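Possible thiol-disulfide isomerase (Cytophaga hutchinsonii, PDB 3HCZ) is a possible thiol-disulfide isomerase of thioredoxin-like fold that probably reduces or reshuffles disulfide bonds. Local coordinates at residues Glu49-Asn60 with Tyr131-Val139. Numbering follows the deposited sequence.
Sequences ETPKLYDWWLKN and YENLDDFLV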
ATOM      1  N   GLU A  49      11.100   6.371   1.412  1.00 16.32           N
ATOM      2  CA  GLU A  49      10.350   5.391   0.646  0.50 16.57           C
ATOM      3  C   GLU A  49       9.019   5.968   0.191  1.00 16.94           C
ATOM      4  O   GLU A  49       8.600   5.772  -0.966  1.00 17.20           O
ATOM      5  CB  GLU A  49      10.090   4.156   1.488  0.50 16.63           C
ATOM      6  CG  GLU A  49      11.347   3.382   1.817  0.50 16.64           C
ATOM      7  CD  GLU A  49      11.920   3.717   3.176  0.50 18.27           C
ATOM      8  OE1 GLU A  49      11.585   4.795   3.734  0.50 17.57           O
ATOM      9  OE2 GLU A  49      12.711   2.891   3.679  0.50 16.73           O
ATOM     10  N   THR A  50       8.352   6.696   1.096  1.00 15.65           N
ATOM     11  CA  THR A  50       7.003   7.194   0.786  1.00 16.41           C
ATOM     12  C   THR A  50       6.977   8.128  -0.461  1.00 16.00           C
ATOM     13  O   THR A  50       6.245   7.838  -1.438  1.00 16.86           O
ATOM     14  CB  THR A  50       6.291   7.777   2.048  1.00 16.20           C
ATOM     15  OG1 THR A  50       6.240   6.755   3.057  1.00 16.56           O
ATOM     16  CG2 THR A  50       4.836   8.225   1.723  1.00 16.48           C
ATOM     17  N   PRO A  51       7.771   9.224  -0.460  1.00 16.01           N
ATOM     18  CA  PRO A  51       7.681  10.112  -1.611  1.00 16.01           C
ATOM     19  C   PRO A  51       8.281   9.491  -2.874  1.00 15.95           C
ATOM     20  O   PRO A  51       7.840   9.815  -3.981  1.00 16.18           O
ATOM     21  CB  PRO A  51       8.497  11.344  -1.173  1.00 15.10           C
ATOM     22  CG  PRO A  51       9.428  10.811  -0.091  1.00 16.54           C
ATOM     23  CD  PRO A  51       8.553   9.838   0.631  1.00 16.54           C
ATOM     24  N   LYS A  52       9.289   8.640  -2.725  1.00 15.65           N
ATOM     25  CA  LYS A  52       9.853   7.986  -3.882  1.00 16.48           C
ATOM     26  C   LYS A  52       8.874   7.002  -4.530  1.00 15.76           C
ATOM     27  O   LYS A  52       8.846   6.872  -5.749  1.00 16.09           O
ATOM     28  CB  LYS A  52      11.159   7.280  -3.528  1.00 16.84           C
ATOM     29  CG  LYS A  52      12.322   8.272  -3.409  1.00 20.97           C
ATOM     30  CD  LYS A  52      13.613   7.572  -3.023  1.00 26.18           C
ATOM     31  CE  LYS A  52      14.822   8.493  -3.106  1.00 28.10           C
ATOM     32  NZ  LYS A  52      15.209   8.777  -4.523  1.00 32.34           N
ATOM     33  N   LEU A  53       8.108   6.284  -3.708  1.00 15.56           N
ATOM     34  CA  LEU A  53       7.050   5.412  -4.222  1.00 15.19           C
ATOM     35  C   LEU A  53       6.014   6.290  -4.927  1.00 15.36           C
ATOM     36  O   LEU A  53       5.454   5.900  -5.950  1.00 14.73           O
ATOM     37  CB  LEU A  53       6.380   4.613  -3.088  1.00 14.52           C
ATOM     38  CG  LEU A  53       5.287   3.638  -3.570  1.00 15.30           C
ATOM     39  CD1 LEU A  53       5.839   2.585  -4.572  1.00 16.28           C
ATOM     40  CD2 LEU A  53       4.569   2.965  -2.389  1.00 17.70           C
ATOM     41  N   TYR A  54       5.760   7.474  -4.373  1.00 14.75           N
ATOM     42  CA  TYR A  54       4.769   8.377  -4.996  1.00 15.22           C
ATOM     43  C   TYR A  54       5.252   8.798  -6.376  1.00 16.12           C
ATOM     44  O   TYR A  54       4.482   8.751  -7.329  1.00 16.39           O
ATOM     45  CB  TYR A  54       4.438   9.578  -4.112  1.00 14.92           C
ATOM     46  CG  TYR A  54       3.227  10.360  -4.608  1.00 14.92           C
ATOM     47  CD1 TYR A  54       1.931   9.963  -4.252  1.00 15.35           C
ATOM     48  CD2 TYR A  54       3.386  11.458  -5.446  1.00 14.64           C
ATOM     49  CE1 TYR A  54       0.798  10.683  -4.725  1.00 16.03           C
ATOM     50  CE2 TYR A  54       2.290  12.177  -5.906  1.00 14.92           C
ATOM     51  CZ  TYR A  54       0.985  11.765  -5.529  1.00 14.96           C
ATOM     52  OH  TYR A  54      -0.105  12.468  -5.973  1.00 14.87           O
ATOM     53  N   ASP A  55       6.532   9.174  -6.487  1.00 16.87           N
ATOM     54  CA  ASP A  55       7.114   9.534  -7.763  1.00 17.85           C
ATOM     55  C   ASP A  55       7.021   8.378  -8.740  1.00 17.49           C
ATOM     56  O   ASP A  55       6.676   8.587  -9.894  1.00 17.84           O
ATOM     57  CB  ASP A  55       8.583   9.907  -7.619  1.00 18.81           C
ATOM     58  CG  ASP A  55       8.795  11.176  -6.846  1.00 22.55           C
ATOM     59  OD1 ASP A  55       7.892  12.047  -6.772  1.00 25.17           O
ATOM     60  OD2 ASP A  55       9.920  11.309  -6.322  1.00 29.31           O
ATOM     61  N   TRP A  56       7.355   7.175  -8.269  1.00 17.43           N
ATOM     62  CA  TRP A  56       7.239   5.951  -9.086  1.00 17.46           C
ATOM     63  C   TRP A  56       5.784   5.744  -9.568  1.00 17.31           C
ATOM     64  O   TRP A  56       5.552   5.428 -10.728  1.00 16.08           O
ATOM     65  CB  TRP A  56       7.761   4.723  -8.314  1.00 17.79           C
ATOM     66  CG  TRP A  56       7.545   3.426  -9.072  1.00 19.69           C
ATOM     67  CD1 TRP A  56       8.433   2.798  -9.920  1.00 21.83           C
ATOM     68  CD2 TRP A  56       6.355   2.617  -9.072  1.00 21.26           C
ATOM     69  NE1 TRP A  56       7.865   1.654 -10.442  1.00 21.71           N
ATOM     70  CE2 TRP A  56       6.592   1.525  -9.950  1.00 21.09           C
ATOM     71  CE3 TRP A  56       5.102   2.720  -8.429  1.00 18.99           C
ATOM     72  CZ2 TRP A  56       5.636   0.526 -10.181  1.00 22.72           C
ATOM     73  CZ3 TRP A  56       4.142   1.727  -8.668  1.00 20.62           C
ATOM     74  CH2 TRP A  56       4.419   0.648  -9.547  1.00 21.50           C
ATOM     75  N   TRP A  57       4.828   5.907  -8.646  1.00 16.38           N
ATOM     76  CA  TRP A  57       3.418   5.740  -8.927  1.00 16.27           C
ATOM     77  C   TRP A  57       2.937   6.740  -9.985  1.00 16.46           C
ATOM     78  O   TRP A  57       2.192   6.376 -10.916  1.00 16.21           O
ATOM     79  CB  TRP A  57       2.595   5.867  -7.642  1.00 15.73           C
ATOM     80  CG  TRP A  57       1.121   5.815  -7.897  1.00 15.82           C
ATOM     81  CD1 TRP A  57       0.377   4.712  -8.242  1.00 16.05           C
ATOM     82  CD2 TRP A  57       0.204   6.911  -7.816  1.00 13.42           C
ATOM     83  NE1 TRP A  57      -0.960   5.080  -8.428  1.00 16.03           N
ATOM     84  CE2 TRP A  57      -1.088   6.411  -8.146  1.00 15.64           C
ATOM     85  CE3 TRP A  57       0.340   8.264  -7.485  1.00 12.81           C
ATOM     86  CZ2 TRP A  57      -2.223   7.224  -8.156  1.00 14.92           C
ATOM     87  CZ3 TRP A  57      -0.785   9.086  -7.546  1.00 14.43           C
ATOM     88  CH2 TRP A  57      -2.053   8.559  -7.867  1.00 14.57           C
ATOM     89  N   LEU A  58       3.354   7.999  -9.857  1.00 16.45           N
ATOM     90  CA  LEU A  58       2.986   8.985 -10.856  1.00 17.30           C
ATOM     91  C   LEU A  58       3.405   8.513 -12.253  1.00 18.48           C
ATOM     92  O   LEU A  58       2.663   8.720 -13.211  1.00 18.81           O
ATOM     93  CB  LEU A  58       3.625  10.339 -10.561  1.00 17.54           C
ATOM     94  CG  LEU A  58       3.076  11.112  -9.384  1.00 16.90           C
ATOM     95  CD1 LEU A  58       3.912  12.374  -9.174  1.00 18.78           C
ATOM     96  CD2 LEU A  58       1.596  11.509  -9.621  1.00 17.37           C
ATOM     97  N   LYS A  59       4.576   7.872 -12.360  1.00 19.22           N
ATOM     98  CA  LYS A  59       5.121   7.423 -13.653  1.00 21.08           C
ATOM     99  C   LYS A  59       4.495   6.129 -14.181  1.00 21.48           C
ATOM    100  O   LYS A  59       4.545   5.847 -15.385  1.00 21.06           O
ATOM    101  CB  LYS A  59       6.637   7.215 -13.563  1.00 21.03           C
ATOM    102  CG  LYS A  59       7.403   8.500 -13.563  1.00 25.58           C
ATOM    103  CD  LYS A  59       8.805   8.284 -13.011  1.00 31.19           C
ATOM    104  CE  LYS A  59       9.515   9.633 -12.844  1.00 35.10           C
ATOM    105  NZ  LYS A  59      10.128   9.749 -11.467  1.00 37.13           N
ATOM    106  N   ASN A  60       3.917   5.343 -13.282  1.00 21.64           N
ATOM    107  CA  ASN A  60       3.470   4.005 -13.633  1.00 22.40           C
ATOM    108  C   ASN A  60       1.966   3.791 -13.490  1.00 23.08           C
ATOM    109  O   ASN A  60       1.453   2.737 -13.876  1.00 23.92           O
ATOM    110  CB  ASN A  60       4.252   2.969 -12.816  1.00 22.46           C
ATOM    111  CG  ASN A  60       5.705   2.889 -13.223  1.00 22.94           C
ATOM    112  OD1 ASN A  60       6.058   2.151 -14.134  1.00 27.97           O
ATOM    113  ND2 ASN A  60       6.554   3.640 -12.558  1.00 23.56           N
ATOM    114  N   TYR A 131      10.504  -0.488  -2.831  1.00 21.06           N
ATOM    115  CA  TYR A 131       9.982   0.212  -4.028  1.00 21.38           C
ATOM    116  C   TYR A 131      11.000   0.192  -5.201  1.00 20.31           C
ATOM    117  O   TYR A 131      10.610   0.184  -6.367  1.00 20.71           O
ATOM    118  CB  TYR A 131       9.576   1.672  -3.689  1.00 22.41           C
ATOM    119  CG  TYR A 131      10.776   2.613  -3.715  1.00 24.42           C
ATOM    120  CD1 TYR A 131      11.208   3.192  -4.906  1.00 24.94           C
ATOM    121  CD2 TYR A 131      11.512   2.856  -2.564  1.00 28.84           C
ATOM    122  CE1 TYR A 131      12.305   3.986  -4.952  1.00 27.39           C
ATOM    123  CE2 TYR A 131      12.622   3.682  -2.590  1.00 29.46           C
ATOM    124  CZ  TYR A 131      13.009   4.233  -3.794  1.00 30.09           C
ATOM    125  OH  TYR A 131      14.113   5.048  -3.832  1.00 34.70           O
ATOM    126  N   GLU A 132      12.300   0.146  -4.897  1.00 19.92           N
ATOM    127  CA  GLU A 132      13.297   0.245  -5.940  1.00 19.86           C
ATOM    128  C   GLU A 132      13.369  -1.040  -6.757  1.00 18.77           C
ATOM    129  O   GLU A 132      13.987  -1.051  -7.814  1.00 17.55           O
ATOM    130  CB  GLU A 132      14.682   0.653  -5.396  1.00 20.62           C
ATOM    131  CG  GLU A 132      15.422  -0.417  -4.670  1.00 24.79           C
ATOM    132  CD  GLU A 132      15.046  -0.517  -3.191  1.00 31.90           C
ATOM    133  OE1 GLU A 132      13.966  -0.026  -2.768  1.00 28.90           O
ATOM    134  OE2 GLU A 132      15.866  -1.104  -2.439  1.00 36.49           O
ATOM    135  N   ASN A 133      12.725  -2.109  -6.272  1.00 17.44           N
ATOM    136  CA  ASN A 133      12.664  -3.376  -7.005  1.00 18.28           C
ATOM    137  C   ASN A 133      11.350  -3.632  -7.749  1.00 17.88           C
ATOM    138  O   ASN A 133      11.195  -4.642  -8.427  1.00 17.63           O
ATOM    139  CB  ASN A 133      13.017  -4.544  -6.072  1.00 17.83           C
ATOM    140  CG  ASN A 133      14.455  -4.475  -5.590  1.00 19.92           C
ATOM    141  OD1 ASN A 133      14.731  -4.587  -4.402  1.00 22.32           O
ATOM    142  ND2 ASN A 133      15.369  -4.224  -6.505  1.00 20.78           N
ATOM    143  N   LEU A 134      10.420  -2.688  -7.659  1.00 18.79           N
ATOM    144  CA  LEU A 134       9.114  -2.832  -8.322  1.00 19.79           C
ATOM    145  C   LEU A 134       9.120  -2.997  -9.852  1.00 20.26           C
ATOM    146  O   LEU A 134       8.389  -3.856 -10.385  1.00 19.54           O
ATOM    147  CB  LEU A 134       8.213  -1.641  -7.968  1.00 19.87           C
ATOM    148  CG  LEU A 134       7.506  -1.634  -6.634  1.00 19.47           C
ATOM    149  CD1 LEU A 134       6.895  -0.263  -6.493  1.00 17.77           C
ATOM    150  CD2 LEU A 134       6.408  -2.707  -6.615  1.00 18.73           C
ATOM    151  N   ASP A 135       9.919  -2.188 -10.562  1.00 20.79           N
ATOM    152  CA  ASP A 135       9.901  -2.228 -12.023  1.00 21.40           C
ATOM    153  C   ASP A 135      10.331  -3.600 -12.460  1.00 21.28           C
ATOM    154  O   ASP A 135       9.676  -4.241 -13.296  1.00 20.86           O
ATOM    155  CB  ASP A 135      10.848  -1.182 -12.639  1.00 22.55           C
ATOM    156  CG  ASP A 135      10.212   0.188 -12.765  1.00 25.09           C
ATOM    157  OD1 ASP A 135       8.972   0.313 -12.671  1.00 27.31           O
ATOM    158  OD2 ASP A 135      10.972   1.153 -12.985  1.00 30.99           O
ATOM    159  N   ASP A 136      11.431  -4.078 -11.878  1.00 21.11           N
ATOM    160  CA  ASP A 136      11.901  -5.389 -12.237  1.00 20.99           C
ATOM    161  C   ASP A 136      11.011  -6.514 -11.818  1.00 19.85           C
ATOM    162  O   ASP A 136      10.851  -7.477 -12.568  1.00 20.75           O
ATOM    163  CB  ASP A 136      13.308  -5.623 -11.769  1.00 21.76           C
ATOM    164  CG  ASP A 136      14.214  -5.548 -12.886  1.00 26.36           C
ATOM    165  OD1 ASP A 136      14.573  -4.409 -13.293  1.00 29.73           O
ATOM    166  OD2 ASP A 136      14.469  -6.638 -13.451  1.00 34.26           O
ATOM    167  N   PHE A 137      10.435  -6.397 -10.629  1.00 19.06           N
ATOM    168  CA  PHE A 137       9.472  -7.379 -10.210  1.00 17.88           C
ATOM    169  C   PHE A 137       8.306  -7.457 -11.230  1.00 18.06           C
ATOM    170  O   PHE A 137       7.952  -8.552 -11.648  1.00 16.86           O
ATOM    171  CB  PHE A 137       8.908  -7.134  -8.811  1.00 17.52           C
ATOM    172  CG  PHE A 137       7.703  -7.978  -8.557  1.00 14.82           C
ATOM    173  CD1 PHE A 137       7.857  -9.328  -8.207  1.00 14.06           C
ATOM    174  CD2 PHE A 137       6.420  -7.468  -8.803  1.00 13.05           C
ATOM    175  CE1 PHE A 137       6.727 -10.163  -8.040  1.00 14.89           C
ATOM    176  CE2 PHE A 137       5.290  -8.274  -8.653  1.00 13.65           C
ATOM    177  CZ  PHE A 137       5.421  -9.617  -8.305  1.00 12.09           C
ATOM    178  N   LEU A 138       7.713  -6.319 -11.618  1.00 18.46           N
ATOM    179  CA  LEU A 138       6.573  -6.380 -12.569  1.00 19.46           C
ATOM    180  C   LEU A 138       6.956  -6.980 -13.930  1.00 20.14           C
ATOM    181  O   LEU A 138       6.167  -7.754 -14.513  1.00 21.11           O
ATOM    182  CB  LEU A 138       5.864  -5.031 -12.743  1.00 18.68           C
ATOM    183  CG  LEU A 138       5.121  -4.597 -11.472  1.00 18.93           C
ATOM    184  CD1 LEU A 138       4.755  -3.159 -11.545  1.00 21.54           C
ATOM    185  CD2 LEU A 138       3.882  -5.487 -11.261  1.00 17.22           C
ATOM    186  N   VAL A 139       8.152  -6.657 -14.431  1.00 20.58           N
ATOM    187  CA  VAL A 139       8.601  -7.265 -15.702  1.00 20.78           C
ATOM    188  C   VAL A 139       8.644  -8.777 -15.602  1.00 21.46           C
ATOM    189  O   VAL A 139       8.081  -9.465 -16.455  1.00 21.15           O
ATOM    190  CB  VAL A 139       9.955  -6.732 -16.223  1.00 20.94           C
ATOM    191  CG1 VAL A 139      10.327  -7.459 -17.507  1.00 21.39           C
ATOM    192  CG2 VAL A 139       9.867  -5.249 -16.505  1.00 21.37           C
TER
HETATM  193  O   HOH W   1       9.288   3.552 -13.306  1.00 27.96           O
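Trp56 lays its indole against the Leu134 side chain, whose CD1 sits 3.7 Å from the centroid of the six-membered ring, almost exactly on the normal: a CH-pi contact. The indole, its CG anti to the backbone N (chi1 175°), reaches from helix 49-60 toward helix 134-147 and brings its N-H to Asp135. NE1 gives that hydrogen to Asp135 OD1 at 2.8 Å, nearly in the ring plane but from above the carboxylate plane. Leu138 CD1 touches the same ring at its edge, 4.0 Å from Trp56 CZ2. Over the face opposite Leu134, offset from the ring centre, sits Asn60 ND2, which donates to Trp56 O at 2.7 Å and to a water that in turn donates to Asp135 OD2. OD1 is thus held directly and OD2 through the water. With an alanine here instead of Trp56, Asp135 OD1 would probably lose the indole N-H and a gap would open against Leu134 CD1 and Leu138 CD1. Nearer the start of helix 49-60, Lys52 CB packs over a face of the Tyr131 ring, while Leu53 CD1 meets Leu134 CD1 at 3.6 Å. Leu53 also rests on Phe37 and Leu134 on Val117, so the two helices pack together on one face of the central sheet, as in the thioredoxin fold. Chemically, the contact grades from an apolar floor over the strands to a polar, water-bridged outer side, where the indole N-H probably stabilises the negative charge of Asp135.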